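Local coordinates for protein endoglucanase (Cryptopygus antarcticus, PDB 5H4U) that hydrolyses internal beta-1,4-glucosidic bonds of cellulose, lichenan and barley beta-glucan, and breaks carboxymethylcellulose down mainly to cello-oligosaccharides of two to four glucose units, at residues Val85-Ala90 / Lys120-Val125; Cys104-Met109 / Arg208-Leu213. One frame throughout, in Å; residues are numbered along the deposited sequence.

Contact 1: Val85-Ala90 / Lys120-Val125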
ATOM      1  N   VAL A  85       8.440 -12.337  -8.492  1.00  9.35           N
ATOM      2  CA  VAL A  85       7.997 -12.022  -7.145  1.00  9.09           C
ATOM      3  C   VAL A  85       7.322 -10.668  -7.162  1.00  9.01           C
ATOM      4  O   VAL A  85       7.835  -9.718  -7.768  1.00  8.90           O
ATOM      5  CB  VAL A  85       9.167 -12.034  -6.152  1.00  9.05           C
ATOM      6  CG1 VAL A  85       8.645 -11.899  -4.731  1.00  8.80           C
ATOM      7  CG2 VAL A  85       9.953 -13.315  -6.312  1.00  8.82           C
ATOM      8  N   GLY A  86       6.165 -10.583  -6.504  1.00  8.63           N
ATOM      9  CA  GLY A  86       5.520  -9.309  -6.327  1.00  8.16           C
ATOM     10  C   GLY A  86       6.148  -8.507  -5.203  1.00  8.53           C
ATOM     11  O   GLY A  86       6.742  -9.049  -4.265  1.00  8.34           O
ATOM     12  N   TYR A  87       6.028  -7.186  -5.326  1.00  8.18           N
ATOM     13  CA  TYR A  87       6.550  -6.252  -4.341  1.00  8.63           C
ATOM     14  C   TYR A  87       5.577  -5.097  -4.207  1.00  8.43           C
ATOM     15  O   TYR A  87       4.932  -4.706  -5.176  1.00  8.43           O
ATOM     16  CB  TYR A  87       7.946  -5.739  -4.710  1.00  8.29           C
ATOM     17  CG  TYR A  87       8.991  -6.781  -4.475  1.00  8.94           C
ATOM     18  CD1 TYR A  87       9.595  -6.911  -3.243  1.00  8.73           C
ATOM     19  CD2 TYR A  87       9.355  -7.672  -5.485  1.00  9.36           C
ATOM     20  CE1 TYR A  87      10.540  -7.882  -3.019  1.00  8.90           C
ATOM     21  CE2 TYR A  87      10.301  -8.656  -5.268  1.00  9.14           C
ATOM     22  CZ  TYR A  87      10.890  -8.751  -4.032  1.00  9.26           C
ATOM     23  OH  TYR A  87      11.830  -9.728  -3.799  1.00  9.75           O
ATOM     24  N   GLY A  88       5.433  -4.580  -2.999  1.00  8.74           N
ATOM     25  CA  GLY A  88       4.555  -3.443  -2.850  1.00  8.52           C
ATOM     26  C   GLY A  88       4.515  -2.943  -1.430  1.00  8.37           C
ATOM     27  O   GLY A  88       5.342  -3.298  -0.586  1.00  8.30           O
ATOM     28  N   PHE A  89       3.533  -2.099  -1.194  1.00  8.47           N
ATOM     29  CA  PHE A  89       3.304  -1.504   0.103  1.00  8.58           C
ATOM     30  C   PHE A  89       1.869  -1.799   0.522  1.00  8.22           C
ATOM     31  O   PHE A  89       1.000  -2.078  -0.310  1.00  7.98           O
ATOM     32  CB  PHE A  89       3.646  -0.008   0.033  1.00  8.38           C
ATOM     33  CG  PHE A  89       5.054   0.242  -0.452  1.00  8.46           C
ATOM     34  CD1 PHE A  89       6.101   0.372   0.451  1.00  8.54           C
ATOM     35  CD2 PHE A  89       5.345   0.270  -1.810  1.00  8.64           C
ATOM     36  CE1 PHE A  89       7.400   0.558   0.014  1.00  9.25           C
ATOM     37  CE2 PHE A  89       6.647   0.455  -2.257  1.00  8.68           C
ATOM     38  CZ  PHE A  89       7.674   0.603  -1.349  1.00  9.43           C
ATOM     39  N   ALA A  90       1.634  -1.791   1.826  1.00  8.23           N
ATOM     40  CA  ALA A  90       0.332  -2.212   2.308  1.00  7.99           C
ATOM     41  C   ALA A  90       0.007  -1.552   3.639  1.00  8.43           C
ATOM     42  O   ALA A  90       0.886  -1.096   4.378  1.00  8.44           O
ATOM     43  CB  ALA A  90       0.257  -3.729   2.450  1.00  8.26           C
ATOM     44  N   LYS A 120       3.920 -15.293  -4.732  1.00  8.65           N
ATOM     45  CA  LYS A 120       4.605 -14.728  -3.592  1.00  8.73           C
ATOM     46  C   LYS A 120       4.669 -13.221  -3.762  1.00  8.91           C
ATOM     47  O   LYS A 120       5.159 -12.727  -4.784  1.00  8.80           O
ATOM     48  CB  LYS A 120       6.020 -15.270  -3.465  1.00  9.89           C
ATOM     49  CG  LYS A 120       6.188 -16.664  -2.953  1.00 11.26           C
ATOM     50  CD  LYS A 120       7.421 -16.641  -2.046  1.00 13.61           C
ATOM     51  CE  LYS A 120       8.303 -17.884  -2.148  1.00 16.03           C
ATOM     52  NZ  LYS A 120       9.743 -17.491  -2.334  1.00 16.48           N
ATOM     53  N   MET A 121       4.210 -12.489  -2.758  1.00  8.63           N
ATOM     54  CA  MET A 121       4.356 -11.046  -2.787  1.00  8.37           C
ATOM     55  C   MET A 121       4.981 -10.571  -1.487  1.00  8.95           C
ATOM     56  O   MET A 121       4.613 -11.031  -0.401  1.00  9.14           O
ATOM     57  CB  MET A 121       3.027 -10.351  -2.997  1.00  8.29           C
ATOM     58  CG  MET A 121       3.176  -8.863  -3.126  1.00  8.15           C
ATOM     59  SD  MET A 121       1.591  -8.023  -3.214  1.00  9.70           S
ATOM     60  CE  MET A 121       2.140  -6.365  -3.656  1.00  8.03           C
ATOM     61  N   ILE A 122       5.889  -9.614  -1.594  1.00  8.59           N
ATOM     62  CA  ILE A 122       6.571  -9.052  -0.443  1.00  8.40           C
ATOM     63  C   ILE A 122       6.145  -7.598  -0.340  1.00  8.51           C
ATOM     64  O   ILE A 122       6.272  -6.827  -1.307  1.00  8.41           O
ATOM     65  CB  ILE A 122       8.092  -9.195  -0.573  1.00  8.79           C
ATOM     66  CG1 ILE A 122       8.437 -10.655  -0.853  1.00  8.60           C
ATOM     67  CG2 ILE A 122       8.776  -8.752   0.692  1.00  8.51           C
ATOM     68  CD1 ILE A 122       9.896 -10.915  -1.040  1.00  8.38           C
ATOM     69  N   VAL A 123       5.572  -7.238   0.806  1.00  8.46           N
ATOM     70  CA  VAL A 123       5.082  -5.882   1.015  1.00  8.64           C
ATOM     71  C   VAL A 123       5.804  -5.277   2.205  1.00  8.68           C
ATOM     72  O   VAL A 123       6.213  -5.974   3.144  1.00  8.83           O
ATOM     73  CB  VAL A 123       3.543  -5.821   1.206  1.00  8.26           C
ATOM     74  CG1 VAL A 123       2.850  -6.353  -0.026  1.00  8.42           C
ATOM     75  CG2 VAL A 123       3.116  -6.602   2.420  1.00  7.95           C
ATOM     76  N   GLN A 124       5.975  -3.963   2.146  1.00  8.77           N
ATOM     77  CA  GLN A 124       6.315  -3.175   3.311  1.00  8.39           C
ATOM     78  C   GLN A 124       5.065  -2.463   3.809  1.00  8.67           C
ATOM     79  O   GLN A 124       4.325  -1.853   3.024  1.00  8.72           O
ATOM     80  CB  GLN A 124       7.407  -2.159   3.016  1.00  8.54           C
ATOM     81  CG  GLN A 124       7.868  -1.467   4.299  1.00  9.45           C
ATOM     82  CD  GLN A 124       8.891  -0.397   4.063  1.00  9.51           C
ATOM     83  OE1 GLN A 124       9.003   0.133   2.964  1.00  9.46           O
ATOM     84  NE2 GLN A 124       9.631  -0.048   5.108  1.00 10.28           N
ATOM     85  N   VAL A 125       4.838  -2.553   5.115  1.00  8.36           N
ATOM     86  CA  VAL A 125       3.673  -1.951   5.736  1.00  8.17           C
ATOM     87  C   VAL A 125       3.984  -0.475   5.959  1.00  8.85           C
ATOM     88  O   VAL A 125       4.999  -0.126   6.577  1.00  8.58           O
ATOM     89  CB  VAL A 125       3.336  -2.668   7.048  1.00  9.01           C
ATOM     90  CG1 VAL A 125       2.241  -1.931   7.817  1.00  9.19           C
ATOM     91  CG2 VAL A 125       2.980  -4.121   6.784  1.00  8.40           C
TER

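Contact 2: Cys104-Met109 / Arg208-Leu213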
ATOM      1  N   CYS A 104       6.654  -0.021   8.878  1.00  9.39           N
ATOM      2  CA  CYS A 104       7.814  -0.297   8.040  1.00  9.93           C
ATOM      3  C   CYS A 104       8.354  -1.706   8.216  1.00  9.36           C
ATOM      4  O   CYS A 104       9.482  -1.987   7.816  1.00  9.77           O
ATOM      5  CB  CYS A 104       8.916   0.742   8.268  1.00  9.99           C
ATOM      6  SG  CYS A 104       8.234   2.382   8.075  1.00 10.15           S
ATOM      7  N   ALA A 105       7.571  -2.604   8.794  1.00  8.96           N
ATOM      8  CA  ALA A 105       7.933  -4.001   8.781  1.00  8.93           C
ATOM      9  C   ALA A 105       7.546  -4.599   7.440  1.00  9.05           C
ATOM     10  O   ALA A 105       6.587  -4.164   6.792  1.00  9.31           O
ATOM     11  CB  ALA A 105       7.246  -4.749   9.913  1.00  9.53           C
ATOM     12  N   CYS A 106       8.313  -5.585   7.011  1.00  8.84           N
ATOM     13  CA  CYS A 106       8.030  -6.285   5.771  1.00  9.20           C
ATOM     14  C   CYS A 106       7.534  -7.693   6.026  1.00  8.99           C
ATOM     15  O   CYS A 106       7.993  -8.391   6.938  1.00  9.04           O
ATOM     16  CB  CYS A 106       9.245  -6.350   4.852  1.00  9.67           C
ATOM     17  SG  CYS A 106       9.599  -4.759   4.173  1.00 12.00           S
ATOM     18  N   TYR A 107       6.622  -8.107   5.179  1.00  8.88           N
ATOM     19  CA  TYR A 107       6.068  -9.436   5.254  1.00  9.14           C
ATOM     20  C   TYR A 107       6.117 -10.007   3.849  1.00  9.21           C
ATOM     21  O   TYR A 107       5.887  -9.282   2.876  1.00  8.90           O
ATOM     22  CB  TYR A 107       4.642  -9.382   5.837  1.00  8.87           C
ATOM     23  CG  TYR A 107       4.597  -8.688   7.193  1.00  9.28           C
ATOM     24  CD1 TYR A 107       4.627  -7.310   7.289  1.00  8.71           C
ATOM     25  CD2 TYR A 107       4.552  -9.419   8.380  1.00  9.54           C
ATOM     26  CE1 TYR A 107       4.613  -6.689   8.500  1.00  9.13           C
ATOM     27  CE2 TYR A 107       4.531  -8.798   9.601  1.00  9.31           C
ATOM     28  CZ  TYR A 107       4.558  -7.429   9.654  1.00  9.59           C
ATOM     29  OH  TYR A 107       4.515  -6.771  10.864  1.00 10.73           O
ATOM     30  N   GLU A 108       6.530 -11.266   3.733  1.00  9.36           N
ATOM     31  CA  GLU A 108       6.372 -11.996   2.487  1.00  9.51           C
ATOM     32  C   GLU A 108       5.240 -13.001   2.647  1.00 10.20           C
ATOM     33  O   GLU A 108       5.175 -13.733   3.642  1.00 10.81           O
ATOM     34  CB  GLU A 108       7.652 -12.679   2.028  1.00  9.98           C
ATOM     35  CG  GLU A 108       7.635 -14.152   2.190  1.00 10.57           C
ATOM     36  CD  GLU A 108       8.820 -14.831   1.541  1.00 12.54           C
ATOM     37  OE1 GLU A 108       8.579 -15.947   1.035  1.00 14.80           O
ATOM     38  OE2 GLU A 108       9.946 -14.260   1.488  1.00 11.62           O
ATOM     39  N   MET A 109       4.317 -12.981   1.700  1.00  9.71           N
ATOM     40  CA  MET A 109       3.101 -13.768   1.761  1.00  9.92           C
ATOM     41  C   MET A 109       3.001 -14.666   0.538  1.00  9.80           C
ATOM     42  O   MET A 109       3.399 -14.282  -0.574  1.00  9.38           O
ATOM     43  CB  MET A 109       1.844 -12.845   1.909  1.00 10.15           C
ATOM     44  CG  MET A 109       1.744 -11.563   1.012  1.00  9.87           C
ATOM     45  SD  MET A 109       0.458 -10.355   1.586  1.00 10.75           S
ATOM     46  CE  MET A 109      -0.316  -9.827   0.104  1.00  9.28           C
ATOM     47  N   ARG A 208      13.089  -9.499   6.957  1.00  9.70           N
ATOM     48  CA  ARG A 208      13.831  -8.250   6.970  1.00 10.50           C
ATOM     49  C   ARG A 208      13.626  -7.528   5.637  1.00 11.32           C
ATOM     50  O   ARG A 208      13.665  -8.150   4.568  1.00 10.71           O
ATOM     51  CB  ARG A 208      15.314  -8.509   7.226  1.00 10.60           C
ATOM     52  CG  ARG A 208      16.094  -7.258   7.506  1.00 10.91           C
ATOM     53  CD  ARG A 208      17.410  -7.547   8.184  1.00 11.21           C
ATOM     54  NE  ARG A 208      17.894  -6.351   8.870  1.00 12.19           N
ATOM     55  CZ  ARG A 208      17.759  -6.096  10.174  1.00 12.36           C
ATOM     56  NH1 ARG A 208      17.187  -6.963  11.008  1.00 11.63           N
ATOM     57  NH2 ARG A 208      18.221  -4.959  10.653  1.00 13.16           N
ATOM     58  N   CYS A 209      13.344  -6.232   5.707  1.00 11.05           N
ATOM     59  CA  CYS A 209      12.852  -5.525   4.537  1.00 11.11           C
ATOM     60  C   CYS A 209      13.911  -5.503   3.433  1.00 11.71           C
ATOM     61  O   CYS A 209      15.052  -5.098   3.679  1.00 11.63           O
ATOM     62  CB  CYS A 209      12.440  -4.105   4.926  1.00 11.51           C
ATOM     63  SG  CYS A 209      10.729  -3.911   5.609  1.00 12.20           S
ATOM     64  N   PRO A 210      13.581  -5.921   2.216  1.00 12.41           N
ATOM     65  CA  PRO A 210      14.567  -5.856   1.130  1.00 11.84           C
ATOM     66  C   PRO A 210      14.842  -4.416   0.726  1.00 11.61           C
ATOM     67  O   PRO A 210      13.994  -3.535   0.866  1.00 10.84           O
ATOM     68  CB  PRO A 210      13.896  -6.628  -0.005  1.00 11.64           C
ATOM     69  CG  PRO A 210      12.412  -6.464   0.260  1.00 11.47           C
ATOM     70  CD  PRO A 210      12.251  -6.365   1.750  1.00 11.24           C
ATOM     71  N   THR A 211      16.052  -4.181   0.214  1.00 11.91           N
ATOM     72  CA  THR A 211      16.396  -2.836  -0.231  1.00 12.06           C
ATOM     73  C   THR A 211      15.581  -2.399  -1.432  1.00 11.90           C
ATOM     74  O   THR A 211      15.479  -1.199  -1.683  1.00 11.89           O
ATOM     75  CB  THR A 211      17.872  -2.712  -0.607  1.00 12.69           C
ATOM     76  OG1 THR A 211      18.152  -3.577  -1.713  1.00 13.17           O
ATOM     77  CG2 THR A 211      18.767  -3.068   0.566  1.00 12.11           C
ATOM     78  N   ILE A 212      15.010  -3.328  -2.200  1.00 12.04           N
ATOM     79  CA  ILE A 212      14.225  -2.856  -3.328  1.00 12.18           C
ATOM     80  C   ILE A 212      12.935  -2.186  -2.874  1.00 11.73           C
ATOM     81  O   ILE A 212      12.354  -1.401  -3.627  1.00 12.02           O
ATOM     82  CB  ILE A 212      13.977  -3.967  -4.368  1.00 11.88           C
ATOM     83  CG1 ILE A 212      13.593  -3.300  -5.692  1.00 12.12           C
ATOM     84  CG2 ILE A 212      13.003  -5.029  -3.879  1.00 11.34           C
ATOM     85  CD1 ILE A 212      13.525  -4.192  -6.856  1.00 13.14           C
ATOM     86  N   LEU A 213      12.483  -2.450  -1.652  1.00 11.64           N
ATOM     87  CA  LEU A 213      11.372  -1.711  -1.066  1.00 11.40           C
ATOM     88  C   LEU A 213      11.866  -0.512  -0.248  1.00 11.08           C
ATOM     89  O   LEU A 213      11.400   0.615  -0.440  1.00 10.97           O
ATOM     90  CB  LEU A 213      10.529  -2.661  -0.199  1.00 10.80           C
ATOM     91  CG  LEU A 213       9.599  -3.623  -0.950  1.00 10.06           C
ATOM     92  CD1 LEU A 213       8.968  -4.658  -0.018  1.00  9.08           C
ATOM     93  CD2 LEU A 213       8.513  -2.862  -1.715  1.00  9.45           C
TER

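Contact 1: Val85-Ala90 / Lys120-Val125
Tyr87 and Ile122 lie side by side and point the same way from two adjacent strands, their CA atoms 4.8 Å apart. The tyrosine can be followed outward from CB, which has the carbonyl O of Ile122 as its neighbour. CG, anti to the carbonyl carbon and beside the backbone N (chi1 -75°), starts a ring whose CD1 and CE1 side lies against Ile122: CD1 meets both O and CB of Ile122, and CE1 approaches CD1 of Ile122 at 3.7 Å. CZ touches the same methyl, and the hydroxyl OH ends 3.6 Å from Ile122 CD1. An alanine at Tyr87 would probably open a gap beside Ile122, leaving its CD1 without the ring carbons and hydroxyl it lies against. CG1 of Val85 reaches the same CD1 at 4.0 Å.

The backbones beneath form a parallel pair, inclined by 29°, within the double-psi beta-barrel of glycosyl hydrolase family 45. Five N-H...O=C bonds join them, each with an N...O distance of 2.9 Å: Gly86, Gly88 and Ala90 give their N-H to Lys120, Ile122 and Gln124, while Ile122 and Gln124 donate back to Gly86 and Gly88.

On the sheet face of Met121 and Val123, the extended Met121 chain brings CG against the carbonyl group of Gly86 and CE to 3.6 Å from Tyr87 O.

On the Tyr87 face, Gln124 OE1 lies in the plane of the Phe89 ring at its edge, 3.4 Å from CE1, with amide and ring planes 39° apart. Ser217 OG hydrogen-bonds this oxygen and Cys219 O accepts from NE2, so both ends of the buried amide are satisfied; Leu213 and Ser217 of helix 211-217 pack on Phe89.

Contact 2: Cys104-Met109 / Arg208-Leu213
The contact between Cys104-Met109 and Arg208-Leu213 is a disulfide cross-link, made where strand 106-111 begins and where the chain, having left strand 201-207, turns into helix 211-217. Cys106 SG and Cys209 SG are covalently joined at 2.0 Å, and the torsion about the S-S bond is 101°, close to the perpendicular setting expected of a disulfide. Each sulfur is anti to its own carbonyl carbon and beside its own backbone N (chi1 -71° at Cys106 and -84° at Cys209), and the two CA atoms are 5.0 Å apart. The bond ties together residues separated by about a hundred positions in sequence.

Between the two segments, few other atoms meet the bridge. The sulfur of Cys106 has Pro210 CD at 3.9 Å and Leu213 CD1 at 4.2 Å, so it faces both the proline ring and the first turn of the helix. Cys209 SG instead lies near the backbone of the other segment, 3.2 Å from Cys104 O. Pro210 occupies the N-cap position, and its carbonyl O accepts the N-H of Leu213 at 3.1 Å within this first turn.

A second disulfide, Cys104 to Cys219, joins the same region to the chain beyond the helix, so that helix 211-217 is tied to the barrel near both of its ends. Gln124 of strand 120-128 packs against both Cys106 and Cys209. Strand 106-111 itself runs antiparallel between strands 120-128 and 201-207, while Pro210 and Ile212 rest on Tyr87 of strand 85-94.

In the fold
Strand 120-128 is common ground for the two contacts, whose centres are 7 Å apart: it pairs in parallel with strand 85-94 in contact 1 and antiparallel with strand 106-111, which carries half of contact 2. Probable hydrogen bonds connect them directly, Cys104 N to Val125 O at 2.8 Å and Met109 N to Met121 O at 2.9 Å. The segments alternate along the chain. Contact 1 comes nearer the inferred catalytic residues: the side chain of Ala90 is about 6 Å from that of the probable proton donor Asp138, and that of Phe89 about 11 Å from the probable nucleophile Asp29. Contact 2 lies away from these sites.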